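Side-chain contacts in phosphatidylserine synthase (Haemophilus influenzae, PDB 3HSI), which is a member of the phospholipase D superfamily, built from two alpha/beta halves and carrying two copies of the family's HxK signature: residues Trp110-Arg115 and Thr207-Thr212; Asp185-Phe190 and Ala391-Leu396; Ala181-Ser186 and Leu244-Leu249; Asn257-Val262 and Leu376-Asn381. All coordinates share one frame; numbering follows the deposited sequence.

Contact 1: residues Trp110-Arg115 and Thr207-Thr212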
loop_
_atom_site.group_PDB
_atom_site.type_symbol
_atom_site.label_atom_id
_atom_site.label_comp_id
_atom_site.label_asym_id
_atom_site.label_seq_id
_atom_site.Cartn_x
_atom_site.Cartn_y
_atom_site.Cartn_z
ATOM N N TRP C 110 11.859 -5.569 -27.236
ATOM C CA TRP C 110 11.370 -5.225 -28.574
ATOM C C TRP C 110 11.655 -3.749 -29.011
ATOM O O TRP C 110 12.015 -3.493 -30.167
ATOM C CB TRP C 110 9.888 -5.662 -28.732
ATOM C CG TRP C 110 9.207 -5.213 -30.004
ATOM C CD1 TRP C 110 9.423 -5.693 -31.269
ATOM C CD2 TRP C 110 8.201 -4.196 -30.129
ATOM N NE1 TRP C 110 8.613 -5.032 -32.177
ATOM C CE2 TRP C 110 7.865 -4.101 -31.505
ATOM C CE3 TRP C 110 7.544 -3.352 -29.212
ATOM C CZ2 TRP C 110 6.902 -3.206 -31.981
ATOM C CZ3 TRP C 110 6.576 -2.475 -29.689
ATOM C CH2 TRP C 110 6.274 -2.401 -31.064
ATOM N N TYR C 111 11.514 -2.791 -28.105
ATOM C CA TYR C 111 11.836 -1.411 -28.437
ATOM C C TYR C 111 13.297 -1.305 -28.887
ATOM O O TYR C 111 13.570 -0.636 -29.877
ATOM C CB TYR C 111 11.574 -0.439 -27.280
ATOM C CG TYR C 111 10.208 -0.492 -26.607
ATOM C CD1 TYR C 111 9.026 -0.638 -27.350
ATOM C CD2 TYR C 111 10.100 -0.363 -25.196
ATOM C CE1 TYR C 111 7.775 -0.687 -26.722
ATOM C CE2 TYR C 111 8.854 -0.401 -24.564
ATOM C CZ TYR C 111 7.696 -0.566 -25.334
ATOM O OH TYR C 111 6.464 -0.607 -24.716
ATOM N N CYS C 112 14.216 -1.993 -28.186
ATOM C CA CYS C 112 15.653 -2.034 -28.568
ATOM C C CYS C 112 15.891 -2.678 -29.906
ATOM O O CYS C 112 16.671 -2.172 -30.712
ATOM C CB CYS C 112 16.453 -2.856 -27.602
ATOM S SG CYS C 112 16.493 -2.195 -26.004
ATOM N N GLU C 113 15.256 -3.827 -30.106
ATOM C CA GLU C 113 15.322 -4.521 -31.354
ATOM C C GLU C 113 14.926 -3.576 -32.507
ATOM O O GLU C 113 15.684 -3.409 -33.460
ATOM C CB GLU C 113 14.434 -5.761 -31.301
ATOM C CG GLU C 113 14.226 -6.416 -32.662
ATOM C CD GLU C 113 13.045 -7.380 -32.698
ATOM O OE1 GLU C 113 12.392 -7.468 -33.757
ATOM O OE2 GLU C 113 12.757 -8.046 -31.673
ATOM N N GLN C 114 13.752 -2.956 -32.407
ATOM C CA GLN C 114 13.289 -1.989 -33.414
ATOM C C GLN C 114 14.263 -0.832 -33.669
ATOM O O GLN C 114 14.569 -0.525 -34.794
ATOM C CB GLN C 114 11.885 -1.446 -33.059
ATOM C CG GLN C 114 10.795 -2.522 -33.079
ATOM C CD GLN C 114 10.917 -3.448 -34.291
ATOM O OE1 GLN C 114 10.666 -3.046 -35.411
ATOM N NE2 GLN C 114 11.297 -4.684 -34.056
ATOM N N ARG C 115 14.728 -0.191 -32.611
ATOM C CA ARG C 115 15.711 0.883 -32.724
ATOM C C ARG C 115 17.013 0.449 -33.446
ATOM O O ARG C 115 17.516 1.169 -34.327
ATOM C CB ARG C 115 15.998 1.439 -31.332
ATOM C CG ARG C 115 17.081 2.471 -31.312
ATOM C CD ARG C 115 17.214 3.083 -29.946
ATOM N NE ARG C 115 18.213 4.136 -30.009
ATOM C CZ ARG C 115 18.475 4.970 -29.022
ATOM N NH1 ARG C 115 17.803 4.857 -27.885
ATOM N NH2 ARG C 115 19.404 5.912 -29.166
ATOM N N THR C 207 20.045 -1.171 -24.464
ATOM C CA THR C 207 20.396 -2.465 -23.877
ATOM C C THR C 207 20.795 -2.323 -22.416
ATOM O O THR C 207 20.501 -3.191 -21.593
ATOM C CB THR C 207 21.536 -3.173 -24.673
ATOM O OG1 THR C 207 22.659 -2.292 -24.791
ATOM C CG2 THR C 207 21.080 -3.538 -26.068
ATOM N N ASN C 208 21.468 -1.219 -22.131
ATOM C CA ASN C 208 21.920 -0.919 -20.799
ATOM C C ASN C 208 20.824 -0.160 -20.063
ATOM O O ASN C 208 20.780 1.076 -20.076
ATOM C CB ASN C 208 23.246 -0.138 -20.838
ATOM C CG ASN C 208 23.237 1.004 -21.852
ATOM O OD1 ASN C 208 22.761 0.856 -22.979
ATOM N ND2 ASN C 208 23.783 2.149 -21.450
ATOM N N ARG C 209 19.908 -0.914 -19.464
ATOM C CA ARG C 209 18.907 -0.317 -18.574
ATOM C C ARG C 209 19.297 -0.676 -17.162
ATOM O O ARG C 209 19.658 -1.821 -16.906
ATOM C CB ARG C 209 17.522 -0.898 -18.810
ATOM C CG ARG C 209 17.004 -0.741 -20.185
ATOM C CD ARG C 209 15.599 -1.233 -20.216
ATOM N NE ARG C 209 15.493 -2.680 -20.391
ATOM C CZ ARG C 209 15.678 -3.294 -21.559
ATOM N NH1 ARG C 209 16.019 -2.584 -22.633
ATOM N NH2 ARG C 209 15.528 -4.612 -21.660
ATOM N N PRO C 210 19.188 0.279 -16.232
ATOM C CA PRO C 210 19.418 -0.109 -14.840
ATOM C C PRO C 210 18.348 -1.104 -14.338
ATOM O O PRO C 210 17.275 -1.218 -14.925
ATOM C CB PRO C 210 19.371 1.229 -14.097
ATOM C CG PRO C 210 18.490 2.108 -14.958
ATOM C CD PRO C 210 18.778 1.691 -16.374
ATOM N N ARG C 211 18.671 -1.853 -13.295
ATOM C CA ARG C 211 17.711 -2.691 -12.596
ATOM C C ARG C 211 16.997 -1.819 -11.601
ATOM O O ARG C 211 17.557 -0.837 -11.119
ATOM C CB ARG C 211 18.402 -3.823 -11.836
ATOM C CG ARG C 211 18.890 -4.947 -12.702
ATOM C CD ARG C 211 20.393 -5.104 -12.550
ATOM N NE ARG C 211 20.852 -6.405 -13.050
ATOM C CZ ARG C 211 21.471 -6.611 -14.217
ATOM N NH1 ARG C 211 21.743 -5.594 -15.039
ATOM N NH2 ARG C 211 21.829 -7.849 -14.559
ATOM N N THR C 212 15.752 -2.188 -11.314
ATOM C CA THR C 212 14.959 -1.569 -10.266
ATOM C C THR C 212 15.750 -1.446 -8.947
ATOM O O THR C 212 15.986 -0.326 -8.469
ATOM C CB THR C 212 13.632 -2.349 -10.074
ATOM O OG1 THR C 212 12.874 -2.306 -11.294
ATOM C CG2 THR C 212 12.805 -1.774 -8.932
#

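Contact 2: residues Asp185-Phe190 and Ala391-Leu396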
loop_
_atom_site.group_PDB
_atom_site.type_symbol
_atom_site.label_atom_id
_atom_site.label_comp_id
_atom_site.label_asym_id
_atom_site.label_seq_id
_atom_site.Cartn_x
_atom_site.Cartn_y
_atom_site.Cartn_z
ATOM N N ASP C 185 0.025 22.260 -25.628
ATOM C CA ASP C 185 1.234 22.804 -24.973
ATOM C C ASP C 185 1.227 22.484 -23.469
ATOM O O ASP C 185 2.235 22.147 -22.910
ATOM C CB ASP C 185 1.331 24.298 -25.176
ATOM C CG ASP C 185 1.698 24.674 -26.607
ATOM O OD1 ASP C 185 2.092 23.785 -27.421
ATOM O OD2 ASP C 185 1.579 25.875 -26.923
ATOM N N SER C 186 0.069 22.535 -22.835
ATOM C CA SER C 186 -0.010 22.286 -21.389
ATOM C C SER C 186 0.335 20.846 -21.049
ATOM O O SER C 186 0.976 20.577 -20.034
ATOM C CB SER C 186 -1.421 22.590 -20.884
ATOM O OG SER C 186 -1.531 22.259 -19.513
HETATM N N MSE C 187 -0.105 19.921 -21.900
HETATM C CA MSE C 187 0.126 18.513 -21.661
HETATM C C MSE C 187 1.613 18.096 -21.863
HETATM O O MSE C 187 2.224 17.410 -21.009
HETATM C CB MSE C 187 -0.879 17.698 -22.476
HETATM C CG MSE C 187 -2.296 17.952 -21.944
HETATM SE SE MSE C 187 -3.590 16.704 -22.644
HETATM C CE MSE C 187 -3.433 15.375 -21.197
ATOM N N VAL C 188 2.195 18.592 -22.939
ATOM C CA VAL C 188 3.604 18.405 -23.216
ATOM C C VAL C 188 4.489 19.057 -22.132
ATOM O O VAL C 188 5.512 18.507 -21.770
ATOM C CB VAL C 188 3.952 19.018 -24.598
ATOM C CG1 VAL C 188 5.483 19.123 -24.800
ATOM C CG2 VAL C 188 3.235 18.236 -25.711
ATOM N N ASN C 189 4.105 20.241 -21.654
ATOM C CA ASN C 189 4.833 20.881 -20.565
ATOM C C ASN C 189 4.843 20.028 -19.283
ATOM O O ASN C 189 5.881 19.890 -18.627
ATOM C CB ASN C 189 4.309 22.280 -20.296
ATOM C CG ASN C 189 4.776 23.280 -21.334
ATOM O OD1 ASN C 189 5.746 23.053 -22.045
ATOM N ND2 ASN C 189 4.103 24.411 -21.400
ATOM N N PHE C 190 3.702 19.431 -18.966
ATOM C CA PHE C 190 3.581 18.554 -17.784
ATOM C C PHE C 190 4.534 17.379 -17.914
ATOM O O PHE C 190 5.251 17.000 -16.966
ATOM C CB PHE C 190 2.123 18.058 -17.612
ATOM C CG PHE C 190 1.941 17.131 -16.441
ATOM C CD1 PHE C 190 1.897 17.625 -15.147
ATOM C CD2 PHE C 190 1.892 15.754 -16.626
ATOM C CE1 PHE C 190 1.769 16.752 -14.049
ATOM C CE2 PHE C 190 1.766 14.871 -15.518
ATOM C CZ PHE C 190 1.703 15.372 -14.250
ATOM N N ALA C 391 -0.724 6.741 -10.756
ATOM C CA ALA C 391 -0.662 8.116 -11.213
ATOM C C ALA C 391 -1.705 8.296 -12.302
ATOM O O ALA C 391 -1.748 7.538 -13.271
ATOM C CB ALA C 391 0.746 8.492 -11.674
ATOM N N GLU C 392 -2.582 9.279 -12.107
ATOM C CA GLU C 392 -3.756 9.459 -12.952
ATOM C C GLU C 392 -3.863 10.869 -13.494
ATOM O O GLU C 392 -3.300 11.822 -12.916
ATOM C CB GLU C 392 -5.042 9.163 -12.155
ATOM C CG GLU C 392 -5.031 7.850 -11.355
ATOM C CD GLU C 392 -5.491 6.664 -12.191
ATOM O OE1 GLU C 392 -5.767 6.841 -13.403
ATOM O OE2 GLU C 392 -5.600 5.554 -11.638
ATOM N N ASN C 393 -4.610 11.018 -14.592
ATOM C CA ASN C 393 -4.980 12.360 -15.010
ATOM C C ASN C 393 -6.418 12.456 -15.549
ATOM O O ASN C 393 -7.136 11.459 -15.603
ATOM C CB ASN C 393 -3.939 12.973 -15.943
ATOM C CG ASN C 393 -3.959 12.365 -17.344
ATOM O OD1 ASN C 393 -4.518 11.288 -17.568
ATOM N ND2 ASN C 393 -3.318 13.056 -18.292
ATOM N N GLY C 394 -6.835 13.661 -15.911
ATOM C CA GLY C 394 -8.161 13.875 -16.432
ATOM C C GLY C 394 -8.307 15.182 -17.186
ATOM O O GLY C 394 -7.580 16.160 -16.931
ATOM N N LEU C 395 -9.234 15.186 -18.140
ATOM C CA LEU C 395 -9.693 16.432 -18.723
ATOM C C LEU C 395 -11.122 16.631 -18.226
ATOM O O LEU C 395 -12.035 15.858 -18.563
ATOM C CB LEU C 395 -9.613 16.391 -20.256
ATOM C CG LEU C 395 -8.251 16.013 -20.855
ATOM C CD1 LEU C 395 -8.293 15.892 -22.410
ATOM C CD2 LEU C 395 -7.155 17.018 -20.412
ATOM N N LEU C 396 -11.301 17.639 -17.390
ATOM C CA LEU C 396 -12.638 18.024 -16.981
ATOM C C LEU C 396 -13.204 19.024 -17.960
ATOM O O LEU C 396 -12.742 20.163 -18.045
ATOM C CB LEU C 396 -12.697 18.578 -15.545
ATOM C CG LEU C 396 -14.116 18.950 -15.066
ATOM C CD1 LEU C 396 -15.056 17.711 -14.996
ATOM C CD2 LEU C 396 -14.108 19.674 -13.705
#

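Contact 3: residues Ala181-Ser186 and Leu244-Leu249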
loop_
_atom_site.group_PDB
_atom_site.type_symbol
_atom_site.label_atom_id
_atom_site.label_comp_id
_atom_site.label_asym_id
_atom_site.label_seq_id
_atom_site.Cartn_x
_atom_site.Cartn_y
_atom_site.Cartn_z
ATOM N N ALA C 181 -4.210 24.130 -29.383
ATOM C CA ALA C 181 -2.769 24.366 -29.171
ATOM C C ALA C 181 -2.377 24.557 -27.699
ATOM O O ALA C 181 -1.346 24.046 -27.246
ATOM C CB ALA C 181 -2.311 25.558 -30.006
ATOM N N GLU C 182 -3.192 25.296 -26.961
ATOM C CA GLU C 182 -2.854 25.644 -25.589
ATOM C C GLU C 182 -3.031 24.411 -24.676
ATOM O O GLU C 182 -2.225 24.188 -23.759
ATOM C CB GLU C 182 -3.729 26.818 -25.111
ATOM C CG GLU C 182 -2.970 28.014 -24.554
ATOM C CD GLU C 182 -3.652 28.671 -23.299
ATOM O OE1 GLU C 182 -4.345 29.698 -23.492
ATOM O OE2 GLU C 182 -3.486 28.171 -22.134
ATOM N N LEU C 183 -4.058 23.596 -24.938
ATOM C CA LEU C 183 -4.180 22.322 -24.223
ATOM C C LEU C 183 -2.991 21.404 -24.571
ATOM O O LEU C 183 -2.374 20.794 -23.682
ATOM C CB LEU C 183 -5.520 21.591 -24.522
ATOM C CG LEU C 183 -5.673 20.260 -23.721
ATOM C CD1 LEU C 183 -5.623 20.518 -22.238
ATOM C CD2 LEU C 183 -6.941 19.463 -24.010
ATOM N N ALA C 184 -2.652 21.328 -25.856
ATOM C CA ALA C 184 -1.535 20.496 -26.266
ATOM C C ALA C 184 -0.256 20.962 -25.567
ATOM O O ALA C 184 0.446 20.158 -24.965
ATOM C CB ALA C 184 -1.367 20.470 -27.802
ATOM N N ASP C 185 0.025 22.260 -25.628
ATOM C CA ASP C 185 1.234 22.804 -24.973
ATOM C C ASP C 185 1.227 22.484 -23.469
ATOM O O ASP C 185 2.235 22.147 -22.910
ATOM C CB ASP C 185 1.331 24.298 -25.176
ATOM C CG ASP C 185 1.698 24.674 -26.607
ATOM O OD1 ASP C 185 2.092 23.785 -27.421
ATOM O OD2 ASP C 185 1.579 25.875 -26.923
ATOM N N SER C 186 0.069 22.535 -22.835
ATOM C CA SER C 186 -0.010 22.286 -21.389
ATOM C C SER C 186 0.335 20.846 -21.049
ATOM O O SER C 186 0.976 20.577 -20.034
ATOM C CB SER C 186 -1.421 22.590 -20.884
ATOM O OG SER C 186 -1.531 22.259 -19.513
ATOM N N LEU C 244 -18.187 26.664 -23.233
ATOM C CA LEU C 244 -17.600 25.327 -23.199
ATOM C C LEU C 244 -16.081 25.407 -22.934
ATOM O O LEU C 244 -15.377 26.193 -23.586
ATOM C CB LEU C 244 -17.854 24.653 -24.550
ATOM C CG LEU C 244 -17.198 23.280 -24.784
ATOM C CD1 LEU C 244 -17.685 22.224 -23.751
ATOM C CD2 LEU C 244 -17.475 22.849 -26.200
ATOM N N SER C 245 -15.586 24.581 -22.015
ATOM C CA SER C 245 -14.235 24.742 -21.437
ATOM C C SER C 245 -13.616 23.441 -20.898
ATOM O O SER C 245 -14.321 22.507 -20.577
ATOM C CB SER C 245 -14.313 25.722 -20.244
ATOM O OG SER C 245 -14.316 27.009 -20.742
ATOM N N VAL C 246 -12.298 23.432 -20.752
ATOM C CA VAL C 246 -11.577 22.243 -20.361
ATOM C C VAL C 246 -10.562 22.576 -19.262
ATOM O O VAL C 246 -9.919 23.619 -19.301
ATOM C CB VAL C 246 -10.921 21.505 -21.600
ATOM C CG1 VAL C 246 -9.768 22.337 -22.227
ATOM C CG2 VAL C 246 -10.423 20.124 -21.194
ATOM N N SER C 247 -10.494 21.717 -18.243
ATOM C CA SER C 247 -9.504 21.866 -17.162
ATOM C C SER C 247 -8.701 20.571 -16.943
ATOM O O SER C 247 -9.282 19.560 -16.544
ATOM C CB SER C 247 -10.204 22.267 -15.859
ATOM O OG SER C 247 -9.272 22.694 -14.859
ATOM N N PRO C 248 -7.362 20.594 -17.194
ATOM C CA PRO C 248 -6.532 19.385 -17.098
ATOM C C PRO C 248 -6.093 19.098 -15.661
ATOM O O PRO C 248 -5.620 19.979 -14.967
ATOM C CB PRO C 248 -5.297 19.734 -17.940
ATOM C CG PRO C 248 -5.134 21.174 -17.780
ATOM C CD PRO C 248 -6.574 21.743 -17.663
ATOM N N LEU C 249 -6.188 17.847 -15.249
ATOM C CA LEU C 249 -6.102 17.510 -13.820
ATOM C C LEU C 249 -5.127 16.377 -13.639
ATOM O O LEU C 249 -5.089 15.501 -14.471
ATOM C CB LEU C 249 -7.492 17.054 -13.331
ATOM C CG LEU C 249 -8.643 18.073 -13.336
ATOM C CD1 LEU C 249 -9.958 17.411 -12.905
ATOM C CD2 LEU C 249 -8.293 19.261 -12.392
#

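Contact 4: residues Asn257-Val262 and Leu376-Asn381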
loop_
_atom_site.group_PDB
_atom_site.type_symbol
_atom_site.label_atom_id
_atom_site.label_comp_id
_atom_site.label_asym_id
_atom_site.label_seq_id
_atom_site.Cartn_x
_atom_site.Cartn_y
_atom_site.Cartn_z
ATOM N N ASN C 257 -4.554 15.064 -3.572
ATOM C CA ASN C 257 -4.804 14.552 -4.913
ATOM C C ASN C 257 -5.926 15.338 -5.579
ATOM O O ASN C 257 -7.114 15.108 -5.295
ATOM C CB ASN C 257 -5.158 13.050 -4.838
ATOM C CG ASN C 257 -5.218 12.382 -6.178
ATOM O OD1 ASN C 257 -5.816 12.912 -7.148
ATOM N ND2 ASN C 257 -4.642 11.157 -6.251
ATOM N N GLU C 258 -5.556 16.253 -6.470
ATOM C CA GLU C 258 -6.550 17.114 -7.090
ATOM C C GLU C 258 -7.611 16.366 -7.916
ATOM O O GLU C 258 -8.802 16.643 -7.792
ATOM C CB GLU C 258 -5.907 18.210 -7.959
ATOM C CG GLU C 258 -6.998 19.162 -8.482
ATOM C CD GLU C 258 -6.475 20.476 -9.024
ATOM O OE1 GLU C 258 -5.621 20.445 -9.948
ATOM O OE2 GLU C 258 -6.956 21.537 -8.545
ATOM N N LEU C 259 -7.170 15.430 -8.751
ATOM C CA LEU C 259 -8.078 14.636 -9.549
ATOM C C LEU C 259 -9.125 13.941 -8.693
ATOM O O LEU C 259 -10.313 14.069 -8.951
ATOM C CB LEU C 259 -7.318 13.617 -10.400
ATOM C CG LEU C 259 -8.207 12.756 -11.313
ATOM C CD1 LEU C 259 -9.058 13.579 -12.316
ATOM C CD2 LEU C 259 -7.363 11.700 -12.036
ATOM N N ASN C 260 -8.678 13.229 -7.661
ATOM C CA ASN C 260 -9.628 12.592 -6.773
ATOM C C ASN C 260 -10.531 13.529 -5.996
ATOM O O ASN C 260 -11.699 13.233 -5.829
ATOM C CB ASN C 260 -8.922 11.578 -5.885
ATOM C CG ASN C 260 -8.305 10.475 -6.721
ATOM O OD1 ASN C 260 -8.681 10.291 -7.879
ATOM N ND2 ASN C 260 -7.369 9.768 -6.172
ATOM N N GLN C 261 -9.993 14.656 -5.548
ATOM C CA GLN C 261 -10.813 15.696 -4.923
ATOM C C GLN C 261 -11.889 16.184 -5.894
ATOM O O GLN C 261 -13.040 16.321 -5.506
ATOM C CB GLN C 261 -9.944 16.874 -4.435
ATOM C CG GLN C 261 -9.435 16.714 -3.012
ATOM C CD GLN C 261 -8.134 17.504 -2.730
ATOM O OE1 GLN C 261 -7.815 18.484 -3.419
ATOM N NE2 GLN C 261 -7.373 17.056 -1.724
ATOM N N VAL C 262 -11.520 16.422 -7.157
ATOM C CA VAL C 262 -12.504 16.801 -8.170
ATOM C C VAL C 262 -13.588 15.742 -8.416
ATOM O O VAL C 262 -14.778 16.039 -8.431
ATOM C CB VAL C 262 -11.822 17.249 -9.503
ATOM C CG1 VAL C 262 -12.836 17.297 -10.640
ATOM C CG2 VAL C 262 -11.165 18.628 -9.311
ATOM N N LEU C 376 -16.164 14.321 -17.414
ATOM C CA LEU C 376 -14.798 14.002 -17.074
ATOM C C LEU C 376 -14.259 12.882 -17.947
ATOM O O LEU C 376 -14.779 11.741 -17.925
ATOM C CB LEU C 376 -14.712 13.557 -15.615
ATOM C CG LEU C 376 -13.314 13.171 -15.134
ATOM C CD1 LEU C 376 -12.372 14.364 -15.275
ATOM C CD2 LEU C 376 -13.328 12.654 -13.665
ATOM N N LEU C 377 -13.213 13.210 -18.690
ATOM C CA LEU C 377 -12.482 12.227 -19.455
ATOM C C LEU C 377 -11.301 11.843 -18.600
ATOM O O LEU C 377 -10.492 12.700 -18.210
ATOM C CB LEU C 377 -11.982 12.813 -20.778
ATOM C CG LEU C 377 -12.957 13.719 -21.531
ATOM C CD1 LEU C 377 -12.268 14.389 -22.755
ATOM C CD2 LEU C 377 -14.227 12.998 -21.939
ATOM N N THR C 378 -11.180 10.562 -18.300
ATOM C CA THR C 378 -10.167 10.164 -17.394
ATOM C C THR C 378 -9.721 8.759 -17.683
ATOM O O THR C 378 -10.491 7.951 -18.223
ATOM C CB THR C 378 -10.642 10.340 -15.939
ATOM O OG1 THR C 378 -9.534 10.198 -15.063
ATOM C CG2 THR C 378 -11.764 9.348 -15.539
ATOM N N GLY C 379 -8.472 8.467 -17.350
ATOM C CA GLY C 379 -8.016 7.099 -17.346
ATOM C C GLY C 379 -8.267 6.453 -15.996
ATOM O O GLY C 379 -7.929 5.291 -15.804
ATOM N N ASN C 380 -8.897 7.184 -15.080
ATOM C CA ASN C 380 -9.125 6.696 -13.698
ATOM C C ASN C 380 -10.202 5.578 -13.666
ATOM O O ASN C 380 -11.333 5.770 -14.096
ATOM C CB ASN C 380 -9.460 7.896 -12.790
ATOM C CG ASN C 380 -9.521 7.537 -11.312
ATOM O OD1 ASN C 380 -10.109 6.533 -10.911
ATOM N ND2 ASN C 380 -8.927 8.379 -10.497
ATOM N N ASN C 381 -9.818 4.400 -13.174
ATOM C CA ASN C 381 -10.714 3.239 -13.092
ATOM C C ASN C 381 -11.706 3.363 -11.949
ATOM O O ASN C 381 -12.525 2.459 -11.740
ATOM C CB ASN C 381 -9.915 1.937 -12.893
ATOM C CG ASN C 381 -9.152 1.514 -14.124
ATOM O OD1 ASN C 381 -9.640 1.636 -15.238
ATOM N ND2 ASN C 381 -7.951 0.996 -13.932
#

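Contact 1: residues Trp110-Arg115 and Thr207-Thr212
Cys112 and Arg209 make the close part of this contact. The thiol SG sits 3.4 Å from Arg209 NH1, at the edge of the guanidinium and in its plane, so the sulfur meets an N-H rim and not the flat face of the group. The CZ-NH1...SG angle of about 153° puts the sulfur off the extension of the bond, between it and one N-H direction; the pair is not a hydrogen bond. Two torsions bring the partners together. Cys112 SG stands beside its own backbone N (chi1 -64°), and the Arg209 chain folds at chi3 (-84°) to turn its end back toward helix 107-118.

Around this point the helix is well packed. Cys112 is buried; Tyr111, next to it, stacks on Phe127 and bonds through its hydroxyl to Trp60 O, and Arg115 holds the salt bridges to Asp205 and Asp123. The loop side is looser. Thr207 is exposed and approaches the sulfur only through its backbone, Thr207 N lying 4.0 Å from Cys112 SG. Just beyond it the chain takes an inverse gamma turn centred on Asn208, after which Arg209 points back toward the helix. Arg209 NH2 also has a long, weak ion pair with Asp109, one turn before Cys112 on the same helix.

No hydrogen bond or salt bridge crosses between these segments. A polarisable sulfur beside a cationic edge would be consistent with a weak, loosely directed attraction; the firm charge pairing of this helix with its surroundings lies at Arg115.

Contact 2: residues Asp185-Phe190 and Ala391-Leu396
The amide of Asn393 is met at its nitrogen end by Met187, modelled as selenomethionine: the methyl CE stands 3.7 Å from Asn393 ND2, tilted about 30° out of the amide plane. The two side chains cross at about a right angle, and the methionine touches with its terminal methyl. What fixes the amide's rotation comes from elsewhere: OD1 bonds to Tyr154 OH and to the backbone N of Lys144, and ND2 bonds to Tyr232 OH. Tyr232 also stacks on the ring of Phe190, one turn of helix beyond Met187, which ties that amide to the helix a second way.

Strand 391-398 lies between strands 245-252 and 374-378, antiparallel to both, and pairs with the short strand 141-142 at its start. Helix 181-195 packs over it and also touches the sheet of strand 52-56, where Val188 lies on Tyr54. The contact thus joins the two halves of this phospholipase D fold, close to Lys144 of the first HxK signature.

The remaining contact is apolar. Met187 CE also reaches Leu395 CD2, at 4.1 Å, the two chains meeting at a slant. The bend at chi3 (92°) turns the methyl in between Leu395 and Asn393, two residues apart on the same side of the strand; at Leu395 it is the far end of the side chain that comes closer to the helix.

Contact 3: residues Ala181-Ser186 and Leu244-Leu249
Leu183 fits against Val246 and Pro248, and these three side chains account for most of the buried surface. This is alpha/beta packing of a helix on a sheet: the axis of helix 181-186 runs 10.2 Å from that of strand 245-249 and is almost exactly parallel to it, at 2°. Val246 and Pro248 are alternate residues of the strand and so both point at the helix, whereas Ser247 between them turns away and bonds through OG to Pro20 O.

Leu183 divides its two methyls between them. CD2 lies 4.4 Å from Val246 CG1, and CD1 an equal 4.4 Å from Pro248 CB. With CG trans to the backbone N (chi1 -178°) the branch extends toward the sheet and straddles the pair. It touches Leu395 of the adjoining strand 391-398 as well, as does Val246, so the leucine spans two strands.

One turn further along the helix the packing becomes mixed. Ser186 also faces the strand, and its polar end is satisfied by a hydrogen bond to Ser233 O; the same oxygen, OG, lies 4.1 Å from Pro248 CG, at the rim of the proline ring.

Contact 4: residues Asn257-Val262 and Leu376-Asn381
Thr378 OG1 is gripped from two sides while a leucine methyl of the helix lies beside it. It accepts from Asn380 N at 3.1 Å, with an N-H...O angle of 155°, closing an ST turn, and it donates to the backbone O of Asn393 on the next strand. Leu259 CD2 comes to 4.0 Å from this hydroxyl, so an apolar group covers an oxygen whose bonding is already met.

The same methyl, CD2, is 4.0 Å from Asn380 ND2, the leucine and asparagine sliding past each other in opposite directions. Asn380 CG is trans to its backbone N (chi1 -172°), which carries the amide out to the helix start. There ND2 lies 3.3 Å from Asn260 OD1, with the two amide planes 74° apart. Asn380 OD1 is used by Leu382 N, and Asn260 ND2 makes a weak bond to Ala386 O, so both amides are also tied to the loop beyond the strand.

Asn257 is the N-cap of the helix. Its OD1 accepts from Asn260 N at 2.9 Å in an almost straight bond, although the donor stands above the carbonyl plane. The cap fixes the first turn, from which Leu259 and Asn260 both reach across.

Gly379 O and Asn381 OD1 both take bonds from Lys366 NZ, which belongs to the second HxK signature, so the turn after the strand lies beside that site. Helix 258-268 rests on the sheet here: Leu259 touches Leu249 of strand 245-252 and Glu392 of strand 391-398, while Ile263 further along the helix packs on Leu376 and Asn380.

Contacts 2, 3 and 4 are buried and share one sheet, whereas contact 1 lies about 26 Å from the chain's centre, partly open to solvent, and touches none of them. Contacts 2 and 3 use overlapping parts of helix 181-195 against neighbouring strands 391-398 and 245-252, and their centres are about 8 Å apart. Contact 4 brings another helix, 258-268, to the same sheet; Leu249 and Glu392 link it to the other two. The chemistry follows position: contact 3 is almost wholly apolar, contacts 2 and 4 mix methyls with asparagine amides, the first bonded to the backbone of Lys144, the second next to a turn that Lys366 holds, and contact 1 relies on a sulfur beside an arginine edge.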